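Side-chain contacts in SusD homolog (Bacteroides thetaiotaomicron, PDB 4MRU), which probably binds mucin O-glycans at the outer membrane, as a SusD-like lipoprotein with a TPR-like helical fold: residues H41-M46 / N246-C251; E47-G52 / K256-G261; A103-A108 / S179-L184; K183-Y188 / Q193-F198. All blocks are in the same frame, centred on the assembly; numbering follows the deposited sequence.

Contact 1: residues H41-M46 / N246-C251; sequences HLYQFM and NRSALC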
# COMPACT_ATOMS: atom_id res chain seq x y z
N HIS A 41 6.60 -7.18 15.15
CA HIS A 41 7.29 -8.33 14.57
C HIS A 41 6.81 -8.58 13.12
O HIS A 41 7.60 -8.92 12.26
CB HIS A 41 7.10 -9.58 15.41
CG HIS A 41 7.78 -10.78 14.81
ND1 HIS A 41 7.12 -11.66 13.98
CD2 HIS A 41 9.06 -11.21 14.87
CE1 HIS A 41 7.96 -12.59 13.55
NE2 HIS A 41 9.16 -12.32 14.06
N LEU A 42 5.52 -8.41 12.88
CA LEU A 42 4.92 -8.55 11.56
C LEU A 42 5.19 -7.30 10.69
O LEU A 42 5.62 -7.41 9.55
CB LEU A 42 3.43 -8.84 11.68
CG LEU A 42 2.60 -8.94 10.40
CD1 LEU A 42 3.26 -9.76 9.31
CD2 LEU A 42 1.23 -9.52 10.77
N TYR A 43 5.02 -6.13 11.27
CA TYR A 43 5.30 -4.86 10.59
C TYR A 43 6.69 -4.86 9.91
O TYR A 43 6.84 -4.41 8.76
CB TYR A 43 5.14 -3.66 11.56
CG TYR A 43 5.20 -2.33 10.85
CD1 TYR A 43 6.42 -1.77 10.52
CD2 TYR A 43 4.02 -1.63 10.51
CE1 TYR A 43 6.49 -0.54 9.86
CE2 TYR A 43 4.10 -0.43 9.79
CZ TYR A 43 5.33 0.10 9.46
OH TYR A 43 5.42 1.29 8.77
N GLN A 44 7.74 -5.28 10.62
CA GLN A 44 9.11 -5.12 10.08
C GLN A 44 9.26 -5.81 8.72
O GLN A 44 9.89 -5.28 7.83
CB GLN A 44 10.17 -5.60 11.08
CG GLN A 44 10.17 -7.10 11.32
CD GLN A 44 11.13 -7.50 12.42
OE1 GLN A 44 12.21 -6.90 12.57
NE2 GLN A 44 10.76 -8.53 13.18
N PHE A 45 8.64 -6.96 8.57
CA PHE A 45 8.73 -7.72 7.32
C PHE A 45 7.79 -7.16 6.27
O PHE A 45 8.21 -6.88 5.15
CB PHE A 45 8.39 -9.18 7.55
CG PHE A 45 9.34 -9.88 8.49
CD1 PHE A 45 10.65 -10.10 8.11
CD2 PHE A 45 8.93 -10.30 9.71
CE1 PHE A 45 11.54 -10.72 8.96
CE2 PHE A 45 9.80 -10.96 10.58
CZ PHE A 45 11.10 -11.17 10.20
N MSE A 46 6.52 -7.03 6.60
CA MSE A 46 5.49 -6.72 5.58
C MSE A 46 5.56 -5.28 5.15
O MSE A 46 5.49 -4.97 3.96
CB MSE A 46 4.12 -7.07 6.15
CG MSE A 46 3.02 -6.95 5.13
SE MSE A 46 1.42 -7.67 6.04
CE MSE A 46 0.44 -8.04 4.31
N ASN A 246 1.71 2.97 19.17
CA ASN A 246 2.08 2.56 17.84
C ASN A 246 3.42 1.87 17.93
O ASN A 246 4.45 2.51 18.14
CB ASN A 246 2.13 3.78 16.92
CG ASN A 246 2.42 3.43 15.49
OD1 ASN A 246 3.29 2.59 15.18
ND2 ASN A 246 1.69 4.09 14.56
N ARG A 247 3.39 0.53 17.82
CA ARG A 247 4.58 -0.27 18.01
C ARG A 247 5.47 -0.19 16.77
O ARG A 247 6.66 -0.45 16.85
CB ARG A 247 4.19 -1.73 18.27
CG ARG A 247 3.27 -1.92 19.45
CD ARG A 247 4.04 -1.86 20.74
NE ARG A 247 4.93 -3.00 20.88
CZ ARG A 247 5.81 -3.13 21.86
NH1 ARG A 247 5.94 -2.18 22.76
NH2 ARG A 247 6.59 -4.21 21.92
N SER A 248 4.91 0.18 15.62
CA SER A 248 5.72 0.32 14.42
C SER A 248 6.77 1.42 14.59
O SER A 248 7.78 1.44 13.88
CB SER A 248 4.87 0.62 13.15
OG SER A 248 4.38 1.95 13.06
N ALA A 249 6.52 2.35 15.50
CA ALA A 249 7.51 3.39 15.79
C ALA A 249 8.81 2.79 16.28
O ALA A 249 9.87 3.39 16.08
CB ALA A 249 6.96 4.40 16.79
N LEU A 250 8.75 1.63 16.95
CA LEU A 250 9.97 0.96 17.40
C LEU A 250 10.95 0.75 16.23
O LEU A 250 12.15 0.99 16.38
CB LEU A 250 9.69 -0.41 18.02
CG LEU A 250 8.94 -0.33 19.34
CD1 LEU A 250 8.41 -1.72 19.71
CD2 LEU A 250 9.80 0.26 20.45
N CYS A 251 10.43 0.30 15.09
CA CYS A 251 11.25 -0.10 13.94
C CYS A 251 12.12 1.05 13.45
O CYS A 251 13.24 0.82 13.00
CB CYS A 251 10.39 -0.59 12.76
SG CYS A 251 9.31 -2.01 13.18
O HOH W 1 3.45 3.15 10.77
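Ser248 sets its CB squarely over the ring of Tyr43, 3.5 Å from the ring centroid and only 7° off the ring normal, a CH-pi contact in which all six ring carbons lie within 4 Å of that one methylene. This is the tight part of the interface. The ring reaches it because CG of Tyr43 stands anti to the backbone N (chi1 -171°), which carries the phenol away from helix 40-54 and toward Ser248. Beside the ring the packing relaxes: Cys251 SG approaches it obliquely, a sulfur-aromatic contact 3.9 Å from Tyr43 CD1, and also touches Gln44 CB. At the phenol end a water takes over, donating to Ser248 OG at 2.7 Å and only weakly to Tyr43 OH. Asn246 OD1 caps the incoming helix through a weak bond from Ala249 N; its approach to Ser248 OG is too short to be read with confidence. A leucine in place of Tyr43 would probably leave the Ser248 methylene without a flat surface to rest on and the water without its phenol partner. Around this buried patch, Leu42 and the selenomethionine Met46 pack on helix 81-100, Met46 continues to helix 104-125, and Gln44 and Cys251 both touch Tyr258 of strand 258-260.

Contact 2: residues E47-G52 / K256-G261; sequences EAMCGG and KDYRVG
Tyr258 points its ring from strand 258-260 at helix 40-54, where Ala48 and Met49, a selenomethionine, receive it. From CB the side chain sets off with CG anti to the carbonyl carbon (chi1 -51°), and from CG onward every ring carbon has the methyl of Ala48 for a neighbour. CG and CD1 are the more distant, each 3.9 Å from Ala48 CB; CD2 and CE1 come a little nearer, and CE2 and CZ are closest, the latter 3.5 Å from that same methyl carbon. Ala48 CB therefore sits over the middle of one ring face, 10° off the normal, in a CH-pi contact. Along the CE1 edge the company changes to Met49, whose CG lies near the ring plane, 3.7 Å from Tyr258 CE1. At the tip, Tyr258 OH lies against two carbons of the extended Met49 chain, CG and CE, each 3.3 Å from it, while SE is farther off. On the backbone of the same residue, O of Tyr258 accepts a bond of 2.8 Å from Arg259 NH1, and the strand pairs antiparallel with strand 58-60, Arg259 bonding to Gly59 through the backbone. No hydrogen bond links the two segments, so helix and strand meet here through shape and dispersion, with the small Ala48 letting the aromatic face come close to the helix.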
# COMPACT_ATOMS: atom_id res chain seq x y z
N GLU A 47 5.74 -4.37 6.10
CA GLU A 47 5.71 -2.95 5.81
C GLU A 47 7.07 -2.29 5.64
O GLU A 47 7.26 -1.50 4.72
CB GLU A 47 4.99 -2.24 6.94
CG GLU A 47 3.54 -2.63 7.05
CD GLU A 47 2.72 -2.09 5.91
OE1 GLU A 47 2.90 -0.90 5.50
OE2 GLU A 47 1.84 -2.83 5.45
N ALA A 48 8.00 -2.54 6.55
CA ALA A 48 9.26 -1.82 6.54
C ALA A 48 10.19 -2.37 5.43
O ALA A 48 10.64 -1.64 4.56
CB ALA A 48 9.93 -1.88 7.91
N MSE A 49 10.38 -3.66 5.46
CA MSE A 49 11.23 -4.34 4.46
C MSE A 49 10.53 -4.48 3.12
O MSE A 49 11.08 -4.07 2.09
CB MSE A 49 11.60 -5.69 5.00
CG MSE A 49 12.57 -5.65 6.15
SE MSE A 49 12.90 -7.54 6.55
CE MSE A 49 13.63 -7.42 8.38
N CYS A 50 9.36 -5.10 3.09
CA CYS A 50 8.71 -5.39 1.78
C CYS A 50 8.07 -4.13 1.10
O CYS A 50 8.61 -3.62 0.09
CB CYS A 50 7.70 -6.51 1.96
SG CYS A 50 6.82 -6.97 0.42
N GLY A 51 6.99 -3.58 1.67
CA GLY A 51 6.37 -2.38 1.14
C GLY A 51 7.37 -1.25 1.04
O GLY A 51 7.43 -0.53 0.04
N GLY A 52 8.18 -1.09 2.08
CA GLY A 52 9.14 0.00 2.14
C GLY A 52 10.15 -0.01 1.02
O GLY A 52 10.37 1.02 0.35
N LYS A 256 15.89 1.53 15.00
CA LYS A 256 16.60 2.27 13.95
C LYS A 256 17.08 1.36 12.81
O LYS A 256 18.20 1.52 12.32
CB LYS A 256 17.76 3.08 14.57
CG LYS A 256 17.32 3.93 15.78
CD LYS A 256 18.46 4.77 16.32
CE LYS A 256 18.13 5.23 17.72
NZ LYS A 256 19.06 6.31 18.17
N ASP A 257 16.23 0.41 12.41
CA ASP A 257 16.52 -0.56 11.37
C ASP A 257 16.23 -0.03 9.95
O ASP A 257 16.58 -0.68 8.98
CB ASP A 257 15.73 -1.84 11.58
CG ASP A 257 16.30 -2.75 12.65
OD1 ASP A 257 17.39 -2.47 13.20
OD2 ASP A 257 15.63 -3.77 12.93
N TYR A 258 15.55 1.10 9.82
CA TYR A 258 15.15 1.64 8.51
C TYR A 258 15.36 3.14 8.45
O TYR A 258 15.14 3.87 9.44
CB TYR A 258 13.67 1.32 8.18
CG TYR A 258 13.41 -0.14 8.36
CD1 TYR A 258 13.75 -1.05 7.38
CD2 TYR A 258 13.00 -0.65 9.62
CE1 TYR A 258 13.62 -2.43 7.60
CE2 TYR A 258 12.89 -2.03 9.83
CZ TYR A 258 13.20 -2.88 8.82
OH TYR A 258 13.14 -4.22 9.05
N ARG A 259 15.73 3.62 7.26
CA ARG A 259 15.73 5.04 7.00
C ARG A 259 15.05 5.27 5.65
O ARG A 259 14.77 4.35 4.90
CB ARG A 259 17.15 5.64 7.03
CG ARG A 259 17.85 5.64 8.39
CD ARG A 259 17.15 6.65 9.25
NE ARG A 259 17.57 6.80 10.65
CZ ARG A 259 16.89 6.35 11.71
NH1 ARG A 259 15.84 5.55 11.59
NH2 ARG A 259 17.30 6.70 12.91
N VAL A 260 14.81 6.52 5.37
CA VAL A 260 14.09 6.90 4.18
C VAL A 260 14.92 6.64 2.93
O VAL A 260 16.13 6.86 2.89
CB VAL A 260 13.67 8.40 4.27
CG1 VAL A 260 12.93 8.81 3.02
CG2 VAL A 260 12.81 8.62 5.48
N GLY A 261 14.22 6.18 1.89
CA GLY A 261 14.81 5.84 0.63
C GLY A 261 15.09 7.01 -0.29
O GLY A 261 14.49 8.10 -0.15

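Contact 3: residues A103-A108 / S179-L184; sequences APVALA and SGFEKL
Glu182 grips the turn that presents Phe181 to helix 104-125: its OE2 accepts from Ser179 N at 2.9 Å and its OE1 from Gly180 N at 2.9 Å, each oxygen using its syn lone pair. Ser179 OG adds an ST turn by accepting from Phe181 N, 3.1 Å away, and is itself hydrogen-bonded with Gly190 O. Beyond this polar clasp a type I turn runs from Phe181 to Leu184. Gly180 has a positive phi, 99°, at which a side chain would press on the preceding carbonyl. Thus held, the loop sends the Phe181 ring to the first turn of the helix. Val105 CG1, anti to the backbone N (chi1 170°), meets it obliquely, 3.4 Å from Phe181 CE1, the two side chains sliding past one another in opposite directions. Ala106 CB comes to the ring edge in plane, 3.9 Å from Phe181 CZ, while Ala106 N lies obliquely, 3.7 Å from that same ring atom. Ile28 of helix 24-32 also touches the ring, and Val105 reaches Asn173 and Leu192 on two further helices. The bonds of Glu182 and Ser179 hold the shape of the loop, whereas its contact with residues 103-108 is apolar, without a hydrogen bond.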
# COMPACT_ATOMS: atom_id res chain seq x y z
N ALA A 103 -25.75 -10.70 14.77
CA ALA A 103 -26.14 -9.35 14.39
C ALA A 103 -25.56 -9.03 13.01
O ALA A 103 -24.35 -9.15 12.81
CB ALA A 103 -25.67 -8.33 15.42
N PRO A 104 -26.42 -8.64 12.05
CA PRO A 104 -25.90 -8.38 10.70
C PRO A 104 -24.75 -7.37 10.68
O PRO A 104 -23.82 -7.57 9.96
CB PRO A 104 -27.10 -7.81 9.96
CG PRO A 104 -28.30 -8.30 10.70
CD PRO A 104 -27.88 -8.51 12.13
N VAL A 105 -24.77 -6.34 11.53
CA VAL A 105 -23.67 -5.35 11.51
C VAL A 105 -22.33 -5.93 11.97
O VAL A 105 -21.29 -5.64 11.38
CB VAL A 105 -24.03 -4.13 12.38
CG1 VAL A 105 -22.83 -3.21 12.56
CG2 VAL A 105 -25.18 -3.39 11.74
N ALA A 106 -22.33 -6.75 13.01
CA ALA A 106 -21.11 -7.39 13.45
C ALA A 106 -20.53 -8.22 12.33
O ALA A 106 -19.34 -8.20 12.08
CB ALA A 106 -21.37 -8.29 14.64
N LEU A 107 -21.38 -9.02 11.70
CA LEU A 107 -20.95 -9.93 10.59
C LEU A 107 -20.46 -9.12 9.41
O LEU A 107 -19.49 -9.48 8.74
CB LEU A 107 -22.10 -10.84 10.20
CG LEU A 107 -22.63 -11.77 11.31
CD1 LEU A 107 -23.81 -12.61 10.82
CD2 LEU A 107 -21.53 -12.68 11.83
N ALA A 108 -21.11 -7.99 9.15
CA ALA A 108 -20.71 -7.15 8.01
C ALA A 108 -19.37 -6.50 8.27
O ALA A 108 -18.50 -6.47 7.41
CB ALA A 108 -21.75 -6.09 7.76
N SER A 179 -24.54 3.13 17.46
CA SER A 179 -24.75 1.83 16.79
C SER A 179 -24.58 0.68 17.75
O SER A 179 -24.97 -0.43 17.46
CB SER A 179 -23.75 1.66 15.67
OG SER A 179 -22.43 1.57 16.22
N GLY A 180 -23.95 0.94 18.88
CA GLY A 180 -23.51 -0.15 19.78
C GLY A 180 -22.03 -0.52 19.64
O GLY A 180 -21.49 -1.23 20.50
N PHE A 181 -21.36 -0.04 18.58
CA PHE A 181 -19.98 -0.41 18.29
C PHE A 181 -19.01 0.68 18.70
O PHE A 181 -17.81 0.60 18.39
CB PHE A 181 -19.83 -0.75 16.79
CG PHE A 181 -20.45 -2.05 16.44
CD1 PHE A 181 -21.81 -2.16 16.19
CD2 PHE A 181 -19.67 -3.18 16.36
CE1 PHE A 181 -22.38 -3.40 15.90
CE2 PHE A 181 -20.22 -4.41 16.05
CZ PHE A 181 -21.57 -4.53 15.83
N GLU A 182 -19.52 1.69 19.41
CA GLU A 182 -18.72 2.84 19.79
C GLU A 182 -17.48 2.45 20.56
O GLU A 182 -16.44 3.10 20.42
CB GLU A 182 -19.53 3.79 20.67
CG GLU A 182 -20.48 4.69 19.91
CD GLU A 182 -21.67 3.95 19.29
OE1 GLU A 182 -22.18 2.95 19.88
OE2 GLU A 182 -22.07 4.36 18.18
N LYS A 183 -17.60 1.42 21.40
CA LYS A 183 -16.51 0.98 22.27
C LYS A 183 -15.80 -0.27 21.73
O LYS A 183 -14.92 -0.79 22.37
CB LYS A 183 -17.05 0.77 23.68
CG LYS A 183 -17.60 2.10 24.25
CD LYS A 183 -17.84 2.10 25.75
CE LYS A 183 -18.72 0.93 26.11
NZ LYS A 183 -19.46 1.13 27.39
N LEU A 184 -16.12 -0.66 20.50
CA LEU A 184 -15.68 -1.89 19.88
C LEU A 184 -14.88 -1.70 18.61
O LEU A 184 -14.63 -2.66 17.88
CB LEU A 184 -16.90 -2.74 19.51
CG LEU A 184 -17.93 -3.11 20.58
CD1 LEU A 184 -18.92 -4.06 19.96
CD2 LEU A 184 -17.29 -3.71 21.82

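Contact 4: residues K183-Y188 / Q193-F198; sequences KLDDVY and QQWRLF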
# COMPACT_ATOMS: atom_id res chain seq x y z
N LYS A 183 -17.60 1.42 21.40
CA LYS A 183 -16.51 0.98 22.27
C LYS A 183 -15.80 -0.27 21.73
O LYS A 183 -14.92 -0.79 22.37
CB LYS A 183 -17.05 0.77 23.68
CG LYS A 183 -17.60 2.10 24.25
CD LYS A 183 -17.84 2.10 25.75
CE LYS A 183 -18.72 0.93 26.11
NZ LYS A 183 -19.46 1.13 27.39
N LEU A 184 -16.12 -0.66 20.50
CA LEU A 184 -15.68 -1.89 19.88
C LEU A 184 -14.88 -1.70 18.61
O LEU A 184 -14.63 -2.66 17.88
CB LEU A 184 -16.90 -2.74 19.51
CG LEU A 184 -17.93 -3.11 20.58
CD1 LEU A 184 -18.92 -4.06 19.96
CD2 LEU A 184 -17.29 -3.71 21.82
N ASP A 185 -14.45 -0.48 18.34
CA ASP A 185 -14.01 -0.12 16.99
C ASP A 185 -13.11 1.10 17.10
O ASP A 185 -13.56 2.18 17.49
CB ASP A 185 -15.25 0.15 16.14
CG ASP A 185 -14.96 0.98 14.86
OD1 ASP A 185 -13.79 1.02 14.39
OD2 ASP A 185 -15.92 1.60 14.36
N ASP A 186 -11.82 0.93 16.83
CA ASP A 186 -10.87 2.08 17.01
C ASP A 186 -10.48 2.76 15.73
O ASP A 186 -9.44 3.46 15.64
CB ASP A 186 -9.63 1.60 17.78
CG ASP A 186 -9.94 1.39 19.28
OD1 ASP A 186 -11.03 1.77 19.73
OD2 ASP A 186 -9.07 0.88 20.00
N VAL A 187 -11.32 2.58 14.72
CA VAL A 187 -11.16 3.27 13.42
C VAL A 187 -12.21 4.36 13.37
O VAL A 187 -11.87 5.54 13.32
CB VAL A 187 -11.28 2.30 12.24
CG1 VAL A 187 -11.33 3.05 10.89
CG2 VAL A 187 -10.09 1.36 12.25
N TYR A 188 -13.49 3.96 13.42
CA TYR A 188 -14.60 4.93 13.34
C TYR A 188 -15.49 4.99 14.57
O TYR A 188 -16.53 5.67 14.55
CB TYR A 188 -15.43 4.63 12.09
CG TYR A 188 -14.79 5.02 10.79
CD1 TYR A 188 -14.29 6.30 10.58
CD2 TYR A 188 -14.71 4.12 9.75
CE1 TYR A 188 -13.72 6.66 9.37
CE2 TYR A 188 -14.17 4.46 8.55
CZ TYR A 188 -13.67 5.73 8.36
OH TYR A 188 -13.16 6.02 7.11
N GLN A 193 -22.00 4.97 9.10
CA GLN A 193 -21.98 5.85 7.93
C GLN A 193 -20.57 6.01 7.40
O GLN A 193 -20.33 6.00 6.19
CB GLN A 193 -22.60 7.24 8.30
CG GLN A 193 -24.09 7.19 8.61
CD GLN A 193 -24.47 6.48 9.94
OE1 GLN A 193 -23.63 6.26 10.82
NE2 GLN A 193 -25.76 6.13 10.08
N GLN A 194 -19.61 6.15 8.30
CA GLN A 194 -18.21 6.29 7.88
C GLN A 194 -17.67 4.96 7.37
O GLN A 194 -16.92 4.96 6.41
CB GLN A 194 -17.34 6.85 9.01
CG GLN A 194 -17.58 8.34 9.23
CD GLN A 194 -16.79 8.86 10.40
OE1 GLN A 194 -16.77 8.25 11.48
NE2 GLN A 194 -16.08 9.94 10.19
N TRP A 195 -18.04 3.84 8.01
CA TRP A 195 -17.67 2.52 7.47
C TRP A 195 -18.17 2.37 6.03
O TRP A 195 -17.43 1.81 5.20
CB TRP A 195 -18.18 1.38 8.35
CG TRP A 195 -17.32 1.15 9.53
CD1 TRP A 195 -17.60 1.40 10.83
CD2 TRP A 195 -15.96 0.68 9.50
NE1 TRP A 195 -16.53 1.07 11.63
CE2 TRP A 195 -15.50 0.64 10.84
CE3 TRP A 195 -15.09 0.31 8.47
CZ2 TRP A 195 -14.20 0.25 11.17
CZ3 TRP A 195 -13.78 -0.08 8.79
CH2 TRP A 195 -13.37 -0.15 10.14
N ARG A 196 -19.35 2.90 5.68
CA ARG A 196 -19.79 2.79 4.27
C ARG A 196 -18.94 3.62 3.30
O ARG A 196 -18.64 3.16 2.20
CB ARG A 196 -21.27 3.17 4.11
CG ARG A 196 -22.17 2.16 4.82
CD ARG A 196 -23.63 2.38 4.45
NE ARG A 196 -23.83 1.98 3.09
CZ ARG A 196 -24.43 2.68 2.14
NH1 ARG A 196 -24.95 3.88 2.38
NH2 ARG A 196 -24.53 2.16 0.94
N LEU A 197 -18.55 4.83 3.69
CA LEU A 197 -17.66 5.63 2.88
C LEU A 197 -16.38 4.86 2.62
O LEU A 197 -15.87 4.78 1.46
CB LEU A 197 -17.35 6.96 3.55
CG LEU A 197 -18.55 7.89 3.76
CD1 LEU A 197 -18.08 9.15 4.49
CD2 LEU A 197 -19.20 8.22 2.44
N PHE A 198 -15.84 4.28 3.68
CA PHE A 198 -14.60 3.53 3.54
C PHE A 198 -14.81 2.34 2.60
O PHE A 198 -13.98 2.06 1.72
CB PHE A 198 -14.06 3.05 4.88
CG PHE A 198 -12.97 2.07 4.75
CD1 PHE A 198 -11.71 2.48 4.35
CD2 PHE A 198 -13.20 0.73 5.00
CE1 PHE A 198 -10.68 1.56 4.20
CE2 PHE A 198 -12.18 -0.19 4.84
CZ PHE A 198 -10.92 0.24 4.46
O HOH W 2 -16.33 8.46 14.23
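Tyr188 turns one edge of its ring onto the face of Trp195, a T-shaped pair with planes at 89° and Tyr188 CD2 standing 3.7 Å from Trp195 CD2. The faces of the tyrosine are occupied too: Gln194 CB lies over the centre of one in a CH-pi contact, 3.5 Å from the ring centroid, and Val187 CG1 over the rim of the other. Phe198 CB meets the ring edge near the hydroxyl, and Tyr188 OH itself bonds to the carbonyl of Asp237. At the edge of the indole, Trp195 NE1 donates to Asp185 OD2 over 2.8 Å; the bond lies in the indole plane but meets the carboxylate from above its own plane, 48° out. Asp185 CG lies anti to the backbone N (chi1 161°), which brings the carboxylate to this edge. Its OD1 accepts from Val187 N at 2.9 Å, an Asx turn, and from Tyr188 N at 3.1 Å, extending it to an Asx motif. In this TPR-like, largely helical protein, one carboxylate thus holds the loop backbone and joins it to the first turn of helix 192-209; Gln32 NE2 and Gly190 N are further partners. Leu109, Leu112 and Leu113 of helix 104-125 also touch the indole. A leucine at Trp195 would probably leave Asp185 OD2 without its indole donor and the Tyr188 edge without a face to meet. Val187 CB packs obliquely against the benzo ring, 3.7 Å from Trp195 CZ2. A water donates to Tyr188 O and Gln194 OE1, while Gln194 NE2 turns to Asp237 OD1.

The four contacts form two clusters. Contacts 1 and 2 use successive turns of helix 40-54, their centres about 10 Å apart, and are joined by probable backbone bonds from Met49 N to Gln44 O and from Cys50 N to Phe45 O; helix 248-254 is soon followed by strand 258-260, so their segments alternate along the chain. Contacts 3 and 4 are likewise about 10 Å apart and share Lys183 and Leu184 in the loop before helix 192-209. Contacts 2 and 3 lie farthest apart, about 35 Å between centres. Contacts 1 and 2 thus bring together parts of the chain some 200 residues apart, while contacts 3 and 4 join parts that lie in between.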